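Local coordinates for protein cyclodipeptide synthetase (Mycobacterium tuberculosis, PDB 2X9Q) that probably joins two tyrosines, delivered as tyrosyl-tRNA, without ATP into cyclo(L-tyrosyl-L-tyrosyl), an intermediate on the way to mycocyclosin, at residues Val122-Tyr126 with Lys139-Ile144; Arg96-Arg100 with Thr153-Leu158; Val116-Val120 with Ile144-Arg148; Ser88-Phe94 with Cys252-Ser256; Val204-Leu208 with Gln222-Met227. All coordinates share one frame. Residue numbers count along the deposited sequence, not the author numbering.

How the contacts relate
Contacts 3 and 4 reach the parallel part of the central sheet, whose Rossmann-like order recalls the class I tRNA synthetases; contacts 1 and 2 lie in the helical layer beside it. Contacts 1, 2 and 3 all use helix 133-158: contact 1 packs it against helix 122-128, contact 3 against the end of strand 112-117, contact 2 against helix 96-109. Contacts 1 and 3 share Ile144, their centres about 9 Å apart; those of contacts 1 and 2 are about 22 Å apart. Contact 4 encloses the other four along the chain; contact 5 follows contacts 1 to 3. Contacts 1, 3 and 4 meet at Pro89, just after the probable nucleophile Ser88, so the helical layer adjoins the probable active site.

Contact 1 of 5, residues Val122-Tyr126 with Lys139-Ile144; sequences VAESY and KAVKNI
Tyr126 lays its ring against the start of the 139-144 segment, edge first: CE2 comes 3.5 Å from Ala140 N, and CD2 is 3.8 Å from Lys139 CB. With chi1 at m, the ring carries its hydroxyl on to Asn143, whose ND2 donates to Tyr126 OH at 2.8 Å in a nearly straight hydrogen bond. Both segments are alpha-helical; their axes approach to 9.2 Å with the N-to-C directions 128° apart. Small residues make this close approach possible. The closest pair of CA atoms is Ala123 and Ala140, 5.0 Å apart, and their CB atoms are 3.9 Å apart. Next to Ala123, Val122 (chi1 t) sets CG1 3.8 Å from Ala140 CB, and its CB is 4.2 Å from Ile144 CD1. Lys139, which could bind aminoacyl-tRNA, points its CB inward while its amine leads away. The contact joins the short helix 122-128 to the long helix 133-158, with Val122 touching the loop at Pro89 and Ser125 resting on Val225 and Tyr229 of helix 220-244.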
# COMPACT_ATOMS: atom_id res chain seq x y z
N VAL A 122 -5.83 -8.99 9.14
CA VAL A 122 -6.29 -10.00 8.19
C VAL A 122 -7.34 -10.96 8.79
O VAL A 122 -8.44 -11.16 8.25
CB VAL A 122 -5.07 -10.76 7.57
CG1 VAL A 122 -5.55 -11.84 6.60
CG2 VAL A 122 -4.24 -9.69 6.81
N ALA A 123 -7.04 -11.52 9.93
CA ALA A 123 -8.03 -12.39 10.66
C ALA A 123 -9.29 -11.54 10.94
O ALA A 123 -10.41 -12.00 10.82
CB ALA A 123 -7.41 -12.85 12.05
N GLU A 124 -9.11 -10.32 11.40
CA GLU A 124 -10.30 -9.46 11.69
C GLU A 124 -11.21 -9.24 10.49
O GLU A 124 -12.42 -9.17 10.66
CB GLU A 124 -9.89 -8.11 12.30
CG GLU A 124 -9.29 -8.28 13.69
CD GLU A 124 -7.71 -8.71 13.74
OE1 GLU A 124 -6.99 -9.14 12.75
OE2 GLU A 124 -7.18 -8.58 14.86
N SER A 125 -10.62 -9.08 9.30
CA SER A 125 -11.41 -8.93 8.11
C SER A 125 -12.17 -10.18 7.78
O SER A 125 -13.28 -10.10 7.25
CB SER A 125 -10.52 -8.62 6.84
OG SER A 125 -9.61 -7.60 7.21
N TYR A 126 -11.54 -11.32 7.91
CA TYR A 126 -12.25 -12.61 7.65
C TYR A 126 -13.42 -12.80 8.66
O TYR A 126 -14.53 -13.30 8.31
CB TYR A 126 -11.23 -13.80 7.76
CG TYR A 126 -10.15 -13.75 6.76
CD1 TYR A 126 -10.27 -12.96 5.58
CD2 TYR A 126 -8.98 -14.47 6.94
CE1 TYR A 126 -9.19 -12.88 4.61
CE2 TYR A 126 -7.96 -14.45 6.01
CZ TYR A 126 -8.06 -13.68 4.85
OH TYR A 126 -6.99 -13.70 3.97
N LYS A 139 -7.21 -19.13 8.61
CA LYS A 139 -7.10 -18.73 7.19
C LYS A 139 -6.11 -17.60 7.04
O LYS A 139 -5.41 -17.58 6.05
CB LYS A 139 -8.44 -18.23 6.62
CG LYS A 139 -9.36 -19.34 6.12
CD LYS A 139 -10.87 -19.00 6.25
CE LYS A 139 -11.49 -18.27 5.06
NZ LYS A 139 -12.83 -19.01 4.89
N ALA A 140 -6.10 -16.66 8.00
CA ALA A 140 -5.11 -15.54 8.01
C ALA A 140 -3.70 -16.13 8.08
O ALA A 140 -2.81 -15.74 7.29
CB ALA A 140 -5.35 -14.60 9.21
N VAL A 141 -3.49 -17.10 9.00
CA VAL A 141 -2.16 -17.71 9.16
C VAL A 141 -1.75 -18.38 7.85
O VAL A 141 -0.68 -18.12 7.29
CB VAL A 141 -2.09 -18.71 10.37
CG1 VAL A 141 -0.73 -19.53 10.25
CG2 VAL A 141 -2.08 -17.93 11.70
N LYS A 142 -2.66 -19.15 7.27
CA LYS A 142 -2.37 -19.77 6.00
C LYS A 142 -2.08 -18.78 4.86
O LYS A 142 -1.13 -19.01 4.09
CB LYS A 142 -3.57 -20.69 5.59
CG LYS A 142 -3.31 -21.41 4.35
CD LYS A 142 -4.48 -22.24 3.72
CE LYS A 142 -5.82 -21.60 3.84
NZ LYS A 142 -6.01 -20.71 2.69
N ASN A 143 -2.90 -17.74 4.72
CA ASN A 143 -2.72 -16.82 3.61
C ASN A 143 -1.48 -15.96 3.78
O ASN A 143 -0.80 -15.62 2.78
CB ASN A 143 -4.00 -15.98 3.48
CG ASN A 143 -5.18 -16.79 2.89
OD1 ASN A 143 -4.97 -17.86 2.41
ND2 ASN A 143 -6.38 -16.25 2.95
N ILE A 144 -1.18 -15.59 5.03
CA ILE A 144 0.03 -14.85 5.34
C ILE A 144 1.35 -15.69 5.12
O ILE A 144 2.29 -15.21 4.44
CB ILE A 144 0.02 -14.21 6.74
CG1 ILE A 144 -1.08 -13.10 6.85
CG2 ILE A 144 1.39 -13.66 7.06
CD1 ILE A 144 -1.40 -12.73 8.36

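Contact 2 of 5, residues Arg96-Arg100 with Thr153-Leu158; sequences RQRLR and TTVNEL
A salt bridge from Arg100 NH1 to Glu157 OE1, at 3.1 Å, is the strongest direct link between these helices. Arg100 reaches it with an extended t, t, t chain, which also brings Leu158 CD2 over one face of its guanidinium, 3.5 Å from NH1. Arg96 NH1 stays 4.1 Å from Glu157 OE1, beyond salt-bridge range. The m, m, m side chain of Arg96 folds back, so that one water can donate to Arg96 O (2.7 Å), accept from Arg96 NE (2.8 Å) and donate to Thr154 OG1 (2.6 Å); that hydroxyl is also hydrogen-bonded to Lys150 O. The helices belong to the layer on one side of the Rossmann-like sheet, where helix 96-109 packs beside the C-terminal end of helix 133-158. Their axes cross at -47° and approach to 9.9 Å, with Arg100 and Thr154 nearest, CA to CA 5.7 Å. Thr154 fills the crossing: its CG2 is 3.6 Å from Leu99 O and 3.8 Å from Arg100 CA, while its OG1 is 3.6 Å from Leu99 CB. At the outer margin Thr153 CG2 sits over the Arg96 guanidinium, 3.5 Å from CZ. On the sheet side, Leu99 touches Phe115 of strand 112-117.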
# COMPACT_ATOMS: atom_id res chain seq x y z
N ARG A 96 3.15 -16.28 -8.24
CA ARG A 96 4.60 -16.30 -8.33
C ARG A 96 5.11 -15.55 -9.57
O ARG A 96 6.11 -14.82 -9.49
CB ARG A 96 5.14 -17.78 -8.34
CG ARG A 96 5.20 -18.40 -6.91
CD ARG A 96 6.39 -17.88 -6.11
NE ARG A 96 7.57 -18.12 -6.95
CZ ARG A 96 8.19 -19.30 -7.04
NH1 ARG A 96 9.19 -19.46 -7.91
NH2 ARG A 96 7.80 -20.34 -6.27
N GLN A 97 4.51 -15.78 -10.71
CA GLN A 97 5.01 -15.09 -11.93
C GLN A 97 4.80 -13.54 -11.80
O GLN A 97 5.68 -12.77 -12.20
CB GLN A 97 4.26 -15.60 -13.19
CG GLN A 97 4.79 -15.01 -14.57
CD GLN A 97 6.31 -15.23 -14.71
OE1 GLN A 97 7.13 -14.28 -14.73
NE2 GLN A 97 6.71 -16.51 -14.71
N ARG A 98 3.62 -13.10 -11.30
CA ARG A 98 3.35 -11.66 -11.21
C ARG A 98 4.35 -11.03 -10.25
O ARG A 98 4.82 -9.94 -10.52
CB ARG A 98 1.94 -11.36 -10.70
CG ARG A 98 1.58 -9.80 -10.67
CD ARG A 98 1.12 -9.49 -12.03
NE ARG A 98 -0.20 -10.12 -12.06
CZ ARG A 98 -0.82 -10.52 -13.16
NH1 ARG A 98 -0.26 -10.34 -14.37
NH2 ARG A 98 -2.03 -11.08 -13.01
N LEU A 99 4.68 -11.71 -9.13
CA LEU A 99 5.65 -11.15 -8.17
C LEU A 99 7.03 -11.06 -8.81
O LEU A 99 7.78 -10.09 -8.58
CB LEU A 99 5.71 -11.99 -6.90
CG LEU A 99 4.44 -11.85 -6.00
CD1 LEU A 99 4.47 -13.01 -4.96
CD2 LEU A 99 4.47 -10.44 -5.30
N ARG A 100 7.42 -12.10 -9.55
CA ARG A 100 8.70 -12.00 -10.27
C ARG A 100 8.70 -10.84 -11.27
O ARG A 100 9.66 -10.16 -11.40
CB ARG A 100 8.98 -13.29 -11.03
CG ARG A 100 10.42 -13.41 -11.52
CD ARG A 100 10.62 -14.82 -12.16
NE ARG A 100 11.75 -14.71 -13.06
CZ ARG A 100 13.01 -14.82 -12.66
NH1 ARG A 100 13.30 -15.09 -11.37
NH2 ARG A 100 13.97 -14.67 -13.54
N THR A 153 10.65 -16.30 -1.90
CA THR A 153 11.29 -17.05 -2.99
C THR A 153 11.64 -16.08 -4.11
O THR A 153 12.74 -16.11 -4.66
CB THR A 153 10.31 -18.14 -3.50
OG1 THR A 153 10.01 -19.01 -2.40
CG2 THR A 153 10.90 -18.98 -4.78
N THR A 154 10.68 -15.22 -4.48
CA THR A 154 10.94 -14.18 -5.48
C THR A 154 12.24 -13.39 -5.22
O THR A 154 13.09 -13.22 -6.12
CB THR A 154 9.73 -13.23 -5.60
OG1 THR A 154 8.56 -14.00 -5.94
CG2 THR A 154 10.04 -12.21 -6.73
N VAL A 155 12.41 -12.93 -4.01
CA VAL A 155 13.51 -12.01 -3.66
C VAL A 155 14.83 -12.78 -3.64
O VAL A 155 15.88 -12.25 -4.03
CB VAL A 155 13.22 -11.28 -2.33
CG1 VAL A 155 14.43 -10.59 -1.76
CG2 VAL A 155 12.01 -10.24 -2.49
N ASN A 156 14.77 -14.06 -3.21
CA ASN A 156 15.98 -14.91 -3.12
C ASN A 156 16.46 -15.18 -4.55
O ASN A 156 17.64 -15.11 -4.84
CB ASN A 156 15.64 -16.25 -2.41
CG ASN A 156 15.48 -16.10 -0.90
OD1 ASN A 156 15.79 -15.06 -0.33
ND2 ASN A 156 14.92 -17.12 -0.26
N GLU A 157 15.50 -15.42 -5.43
CA GLU A 157 15.75 -15.63 -6.83
C GLU A 157 16.31 -14.42 -7.57
O GLU A 157 17.26 -14.54 -8.37
CB GLU A 157 14.43 -15.93 -7.46
CG GLU A 157 14.47 -16.73 -8.68
CD GLU A 157 13.30 -17.66 -8.68
OE1 GLU A 157 12.36 -17.35 -9.44
OE2 GLU A 157 13.30 -18.66 -7.89
N LEU A 158 15.71 -13.25 -7.33
CA LEU A 158 16.15 -12.02 -8.05
C LEU A 158 17.31 -11.31 -7.47
O LEU A 158 18.01 -10.61 -8.19
CB LEU A 158 14.97 -11.01 -8.21
CG LEU A 158 13.83 -11.54 -9.05
CD1 LEU A 158 12.64 -10.49 -9.08
CD2 LEU A 158 14.31 -11.86 -10.47
O HOH W 1 8.27 -15.61 -8.01

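Contact 3 of 5, residues Val116-Val120 with Ile144-Arg148; sequences VYTDV and IRGVR
Val116 and Tyr117 end strand 112-117, and Tyr117 sends its side chain (chi1 p) toward the helical segment 144-148. Its CB is 4.1 Å from Val147 CG1, its CE2 4.0 Å from Ile144 CG2, and Arg148 CB makes an off-centre CH-pi contact, 4.3 Å from the ring centroid. Tyr117 OH accepts a weak hydrogen bond of 3.4 Å from Arg148 NE. The CA atoms of Tyr117 and Arg148 are 7.1 Å apart, those of Asp119 and Ile144 6.2 Å. This is the strand-to-helix side of a beta-alpha-beta crossover: helix 133-158 covers the sheet between strand 112-117 and the parallel strand 165-169. At Thr118 the chain leaves the strand, and its side chain turns away from the helix to hydrogen-bond Glu233, which could be critical for catalysis. Asp119 (chi1 p) faces the helix again, its CA 3.8 Å from Ile144 CD1. A water donates a hydrogen bond to Asp119 OD2 (2.7 Å) and accepts one from Arg148 NH1 (3.2 Å); Ser171 OG hydrogen-bonds the same oxygen.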
# COMPACT_ATOMS: atom_id res chain seq x y z
N VAL A 116 6.18 -5.13 0.59
CA VAL A 116 5.68 -5.12 1.98
C VAL A 116 4.32 -5.86 1.96
O VAL A 116 3.42 -5.48 1.27
CB VAL A 116 5.50 -3.65 2.46
CG1 VAL A 116 4.88 -3.64 3.83
CG2 VAL A 116 6.91 -2.88 2.48
N TYR A 117 4.21 -6.98 2.68
CA TYR A 117 2.95 -7.70 2.68
C TYR A 117 2.17 -7.40 3.94
O TYR A 117 2.72 -7.24 5.05
CB TYR A 117 3.12 -9.23 2.45
CG TYR A 117 3.94 -9.91 3.52
CD1 TYR A 117 5.32 -9.93 3.42
CD2 TYR A 117 3.34 -10.49 4.68
CE1 TYR A 117 6.11 -10.52 4.38
CE2 TYR A 117 4.16 -11.11 5.69
CZ TYR A 117 5.51 -11.16 5.48
OH TYR A 117 6.38 -11.65 6.45
N THR A 118 0.87 -7.28 3.76
CA THR A 118 0.03 -6.88 4.89
C THR A 118 -0.22 -8.11 5.80
O THR A 118 -0.70 -9.11 5.34
CB THR A 118 -1.23 -6.16 4.42
OG1 THR A 118 -0.82 -4.94 3.78
CG2 THR A 118 -2.13 -5.72 5.68
N ASP A 119 0.16 -8.06 7.07
CA ASP A 119 -0.06 -9.21 7.94
C ASP A 119 -0.82 -8.79 9.22
O ASP A 119 -0.63 -9.38 10.32
CB ASP A 119 1.29 -9.87 8.29
CG ASP A 119 2.15 -8.94 9.10
OD1 ASP A 119 2.08 -7.68 8.88
OD2 ASP A 119 2.91 -9.43 9.96
N VAL A 120 -1.56 -7.69 9.14
CA VAL A 120 -2.25 -7.15 10.32
C VAL A 120 -3.70 -6.91 9.88
O VAL A 120 -3.95 -6.59 8.70
CB VAL A 120 -1.63 -5.80 10.79
CG1 VAL A 120 -0.32 -6.09 11.63
CG2 VAL A 120 -1.40 -4.84 9.57
N ILE A 144 -1.18 -15.59 5.03
CA ILE A 144 0.03 -14.85 5.34
C ILE A 144 1.35 -15.69 5.12
O ILE A 144 2.29 -15.21 4.44
CB ILE A 144 0.02 -14.21 6.74
CG1 ILE A 144 -1.08 -13.10 6.85
CG2 ILE A 144 1.39 -13.66 7.06
CD1 ILE A 144 -1.40 -12.73 8.36
N ARG A 145 1.38 -16.97 5.57
CA ARG A 145 2.47 -17.88 5.15
C ARG A 145 2.62 -17.97 3.64
O ARG A 145 3.73 -17.94 3.16
CB ARG A 145 2.24 -19.32 5.66
CG ARG A 145 2.25 -19.44 7.21
CD ARG A 145 2.46 -21.03 7.60
NE ARG A 145 2.29 -21.24 9.06
CZ ARG A 145 3.22 -20.95 9.96
NH1 ARG A 145 2.97 -21.20 11.23
NH2 ARG A 145 4.39 -20.40 9.61
N GLY A 146 1.52 -18.14 2.89
CA GLY A 146 1.65 -18.31 1.45
C GLY A 146 2.28 -17.04 0.81
O GLY A 146 3.23 -17.14 -0.03
N VAL A 147 1.76 -15.84 1.16
CA VAL A 147 2.26 -14.67 0.46
C VAL A 147 3.72 -14.38 0.94
O VAL A 147 4.58 -14.06 0.12
CB VAL A 147 1.25 -13.49 0.59
CG1 VAL A 147 1.37 -12.85 1.92
CG2 VAL A 147 1.46 -12.49 -0.51
N ARG A 148 4.01 -14.56 2.23
CA ARG A 148 5.38 -14.39 2.69
C ARG A 148 6.34 -15.30 1.85
O ARG A 148 7.44 -14.87 1.45
CB ARG A 148 5.50 -14.71 4.23
CG ARG A 148 6.96 -14.80 4.76
CD ARG A 148 7.02 -15.57 6.11
NE ARG A 148 6.22 -14.98 7.13
CZ ARG A 148 5.43 -15.61 8.01
NH1 ARG A 148 4.81 -14.85 8.89
NH2 ARG A 148 5.23 -16.91 8.05
O HOH W 2 4.04 -11.83 9.59

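Contact 4 of 5, residues Ser88-Phe94 with Cys252-Ser256; sequences SPGNSYF and CYHQS
A very short hydrogen bond, 2.5 Å between Ser88 OG and Tyr253 OH, links the probable nucleophile to a probable substrate-binding tyrosine. Their backbones stay apart, Ser88 CA to Tyr253 CA 9.9 Å, so side chains and a water bridge the gap between the loop after strand 82-87 and the end of strand 249-253. Ser88 takes chi1 m; Tyr253, chi1 t, reaches across. Beside them Tyr93 (t) and His254 (p) stack face to face, centroids 4.0 Å apart and planes at 14°. Phe94 (m) completes the aromatic cluster, with CZ 3.6 Å from both Tyr253 CE1 and His254 CE1. The loop turns through Gly90 at positive phi, then forms an Asx turn in which Asn91 OD1 accepts from Tyr93 N at 3.1 Å. Asn91 ND2 donates to a water (3.1 Å) that is hydrogen-bonded to His254 NE2 (2.8 Å). With Tyr229 beside Ser88 and Glu233 slightly further off, the short bond, whose donor could be either hydroxyl, is consistent with a serine placed to accept an aminoacyl group from tRNA.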
# COMPACT_ATOMS: atom_id res chain seq x y z
N SER A 88 -1.04 -8.04 -0.87
CA SER A 88 -2.16 -8.44 -0.01
C SER A 88 -2.23 -9.97 0.05
O SER A 88 -2.17 -10.62 -0.97
CB SER A 88 -3.48 -8.02 -0.64
OG SER A 88 -3.39 -6.63 -0.91
N PRO A 89 -2.41 -10.53 1.23
CA PRO A 89 -2.44 -12.00 1.37
C PRO A 89 -3.81 -12.47 0.82
O PRO A 89 -4.73 -11.66 0.75
CB PRO A 89 -2.30 -12.17 2.89
CG PRO A 89 -3.01 -10.99 3.45
CD PRO A 89 -2.54 -9.84 2.53
N GLY A 90 -3.94 -13.71 0.36
CA GLY A 90 -5.27 -14.17 -0.09
C GLY A 90 -5.78 -13.57 -1.41
O GLY A 90 -6.96 -13.62 -1.72
N ASN A 91 -4.89 -13.01 -2.22
CA ASN A 91 -5.28 -12.26 -3.41
C ASN A 91 -4.57 -12.91 -4.54
O ASN A 91 -3.32 -12.77 -4.68
CB ASN A 91 -4.83 -10.80 -3.27
CG ASN A 91 -5.37 -9.91 -4.36
OD1 ASN A 91 -5.43 -10.33 -5.52
ND2 ASN A 91 -5.80 -8.68 -4.00
N SER A 92 -5.31 -13.63 -5.39
CA SER A 92 -4.65 -14.42 -6.45
C SER A 92 -3.91 -13.59 -7.52
O SER A 92 -3.13 -14.12 -8.28
CB SER A 92 -5.63 -15.32 -7.17
OG SER A 92 -6.67 -14.47 -7.66
N TYR A 93 -4.14 -12.29 -7.58
CA TYR A 93 -3.32 -11.44 -8.49
C TYR A 93 -1.82 -11.66 -8.24
O TYR A 93 -1.01 -11.65 -9.17
CB TYR A 93 -3.72 -9.96 -8.25
CG TYR A 93 -2.91 -9.00 -9.09
CD1 TYR A 93 -3.23 -8.77 -10.44
CD2 TYR A 93 -1.81 -8.29 -8.53
CE1 TYR A 93 -2.47 -7.83 -11.23
CE2 TYR A 93 -1.09 -7.40 -9.28
CZ TYR A 93 -1.42 -7.14 -10.63
OH TYR A 93 -0.63 -6.24 -11.35
N PHE A 94 -1.45 -11.84 -6.98
CA PHE A 94 -0.03 -12.01 -6.61
C PHE A 94 0.46 -13.42 -6.74
O PHE A 94 0.90 -14.05 -5.77
CB PHE A 94 0.31 -11.40 -5.21
CG PHE A 94 -0.01 -9.90 -5.14
CD1 PHE A 94 0.85 -8.97 -5.76
CD2 PHE A 94 -1.18 -9.43 -4.48
CE1 PHE A 94 0.56 -7.57 -5.72
CE2 PHE A 94 -1.53 -8.04 -4.47
CZ PHE A 94 -0.60 -7.12 -5.08
N CYS A 252 3.30 1.61 -4.82
CA CYS A 252 2.67 1.06 -6.04
C CYS A 252 1.69 -0.03 -5.80
O CYS A 252 1.99 -1.00 -5.03
CB CYS A 252 3.76 0.46 -6.97
SG CYS A 252 4.97 1.72 -7.44
N TYR A 253 0.54 0.05 -6.47
CA TYR A 253 -0.47 -1.04 -6.32
C TYR A 253 -1.25 -1.11 -7.59
O TYR A 253 -1.21 -0.17 -8.38
CB TYR A 253 -1.41 -0.75 -5.10
CG TYR A 253 -2.09 -1.96 -4.54
CD1 TYR A 253 -1.34 -3.03 -4.06
CD2 TYR A 253 -3.52 -2.04 -4.51
CE1 TYR A 253 -1.97 -4.20 -3.57
CE2 TYR A 253 -4.16 -3.21 -4.02
CZ TYR A 253 -3.38 -4.25 -3.55
OH TYR A 253 -3.96 -5.38 -3.02
N HIS A 254 -1.97 -2.20 -7.80
CA HIS A 254 -2.68 -2.36 -9.05
C HIS A 254 -4.07 -1.73 -9.01
O HIS A 254 -4.81 -1.88 -9.99
CB HIS A 254 -2.82 -3.86 -9.44
CG HIS A 254 -3.46 -4.73 -8.38
ND1 HIS A 254 -2.84 -5.02 -7.19
CD2 HIS A 254 -4.64 -5.42 -8.37
CE1 HIS A 254 -3.64 -5.78 -6.45
NE2 HIS A 254 -4.74 -6.02 -7.13
N GLN A 255 -4.44 -1.09 -7.90
CA GLN A 255 -5.70 -0.31 -7.79
C GLN A 255 -5.34 0.99 -7.07
O GLN A 255 -4.48 0.96 -6.21
CB GLN A 255 -6.69 -1.02 -6.83
CG GLN A 255 -7.28 -2.30 -7.35
CD GLN A 255 -7.87 -3.15 -6.21
OE1 GLN A 255 -8.03 -2.70 -5.06
NE2 GLN A 255 -8.16 -4.41 -6.53
N SER A 256 -6.00 2.13 -7.34
CA SER A 256 -5.61 3.33 -6.54
C SER A 256 -5.99 3.15 -5.07
O SER A 256 -6.97 2.51 -4.74
CB SER A 256 -6.07 4.68 -7.12
OG SER A 256 -7.44 4.57 -7.33
O HOH W 3 -7.06 -7.38 -6.46

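Contact 5 of 5, residues Val204-Leu208 with Gln222-Met227; sequences VRRFL and QEQVCM
Helix 220-244 is crossed here, in its early turns, by helix 194-210; its next two turns carry Tyr229, Ile230 and Glu233, all probably involved in substrate binding. The helical segments cross steeply, their axes 10.1 Å apart at closest and their N-to-C directions 104° apart; Val204 and Met227 are nearest, CA to CA 6.7 Å. At the crossing Val204 (chi1 t) places CG1 3.8 Å from Glu223 O and 4.0 Å from Cys226 CB, while its CG2 is 4.1 Å from CE of Met227, a selenomethionine that curls back through a t, p, p chain. Leu208 (m, t) lies one turn on, CD1 3.8 Å from Gln222 O and CD2 3.9 Å from Cys226 SG. The same sulfur makes a sulfur-aromatic contact with the edge of the Phe207 ring, Cys226 SG 3.7 Å from Phe207 CD2. At the exposed margin Arg205 and Glu223 form a salt bridge: Arg205 NE and NH2 each donate to Glu223 OE1 at 3.0 Å, and Arg205 NE adds a weak 3.3 Å bond to Glu223 OE2. Gln222 points its amide elsewhere, NE2 donating to Ala128 O at the end of helix 122-128. Such an apolar centre with an ion pair at its edge is the pattern of a helix-helix packing, here between two successive helices of the cyclodipeptide synthase fold.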
# COMPACT_ATOMS: atom_id res chain seq x y z
N VAL A 204 -13.88 4.70 2.54
CA VAL A 204 -13.93 3.30 2.88
C VAL A 204 -15.14 2.61 2.26
O VAL A 204 -14.97 1.53 1.73
CB VAL A 204 -13.89 3.11 4.40
CG1 VAL A 204 -14.47 1.75 4.88
CG2 VAL A 204 -12.40 3.30 4.85
N ARG A 205 -16.35 3.19 2.37
CA ARG A 205 -17.56 2.56 1.83
C ARG A 205 -17.43 2.43 0.33
O ARG A 205 -17.85 1.40 -0.21
CB ARG A 205 -18.84 3.32 2.20
CG ARG A 205 -19.12 3.30 3.69
CD ARG A 205 -20.22 4.31 4.10
NE ARG A 205 -20.42 4.21 5.55
CZ ARG A 205 -20.77 5.17 6.38
NH1 ARG A 205 -20.95 6.43 5.93
NH2 ARG A 205 -20.92 4.88 7.69
N ARG A 206 -16.87 3.44 -0.37
CA ARG A 206 -16.69 3.31 -1.82
C ARG A 206 -15.78 2.08 -2.13
O ARG A 206 -16.10 1.25 -2.98
CB ARG A 206 -16.04 4.52 -2.49
CG ARG A 206 -16.95 5.75 -2.76
CD ARG A 206 -18.39 5.47 -3.19
NE ARG A 206 -19.25 6.11 -2.20
CZ ARG A 206 -20.09 5.49 -1.36
NH1 ARG A 206 -20.80 6.22 -0.48
NH2 ARG A 206 -20.24 4.14 -1.41
N PHE A 207 -14.66 1.98 -1.42
CA PHE A 207 -13.75 0.87 -1.62
C PHE A 207 -14.41 -0.50 -1.32
O PHE A 207 -14.16 -1.47 -2.05
CB PHE A 207 -12.51 1.06 -0.78
CG PHE A 207 -11.66 -0.15 -0.71
CD1 PHE A 207 -10.98 -0.62 -1.85
CD2 PHE A 207 -11.52 -0.87 0.51
CE1 PHE A 207 -10.20 -1.79 -1.80
CE2 PHE A 207 -10.72 -2.04 0.59
CZ PHE A 207 -10.04 -2.50 -0.59
N LEU A 208 -15.21 -0.59 -0.24
CA LEU A 208 -15.85 -1.85 0.10
C LEU A 208 -16.93 -2.19 -0.90
O LEU A 208 -17.13 -3.37 -1.18
CB LEU A 208 -16.40 -1.88 1.52
CG LEU A 208 -15.39 -1.92 2.66
CD1 LEU A 208 -16.05 -1.81 4.00
CD2 LEU A 208 -14.56 -3.22 2.55
N GLN A 222 -17.52 -4.44 9.23
CA GLN A 222 -16.64 -4.50 8.07
C GLN A 222 -15.97 -3.11 7.79
O GLN A 222 -14.80 -3.06 7.41
CB GLN A 222 -17.34 -4.99 6.81
CG GLN A 222 -17.77 -6.52 6.86
CD GLN A 222 -18.85 -6.86 5.79
OE1 GLN A 222 -19.20 -6.03 4.96
NE2 GLN A 222 -19.37 -8.08 5.83
N GLU A 223 -16.75 -2.03 7.99
CA GLU A 223 -16.23 -0.64 7.78
C GLU A 223 -15.17 -0.30 8.77
O GLU A 223 -14.16 0.23 8.38
CB GLU A 223 -17.34 0.39 7.87
CG GLU A 223 -18.25 0.27 6.70
CD GLU A 223 -19.48 1.24 6.79
OE1 GLU A 223 -19.48 2.24 7.55
OE2 GLU A 223 -20.40 0.98 6.01
N GLN A 224 -15.42 -0.58 10.05
CA GLN A 224 -14.45 -0.29 11.09
C GLN A 224 -13.14 -1.11 10.88
O GLN A 224 -12.06 -0.58 10.97
CB GLN A 224 -15.03 -0.61 12.49
CG GLN A 224 -14.02 -0.13 13.56
CD GLN A 224 -13.59 1.38 13.27
OE1 GLN A 224 -14.45 2.28 13.32
NE2 GLN A 224 -12.31 1.63 12.92
N VAL A 225 -13.26 -2.41 10.55
CA VAL A 225 -12.03 -3.20 10.34
C VAL A 225 -11.27 -2.69 9.09
O VAL A 225 -10.04 -2.60 9.10
CB VAL A 225 -12.36 -4.73 10.26
CG1 VAL A 225 -11.16 -5.57 9.71
CG2 VAL A 225 -12.84 -5.16 11.68
N CYS A 226 -12.01 -2.35 8.04
CA CYS A 226 -11.36 -1.84 6.84
C CYS A 226 -10.62 -0.50 7.15
O CYS A 226 -9.49 -0.28 6.71
CB CYS A 226 -12.41 -1.60 5.74
SG CYS A 226 -11.70 -1.10 4.20
N MSE A 227 -11.27 0.37 7.92
CA MSE A 227 -10.60 1.62 8.39
C MSE A 227 -9.32 1.27 9.16
O MSE A 227 -8.27 1.92 9.01
CB MSE A 227 -11.55 2.46 9.24
CG MSE A 227 -10.94 3.81 9.83
SE MSE A 227 -10.68 5.06 8.32
CE MSE A 227 -12.66 5.54 8.27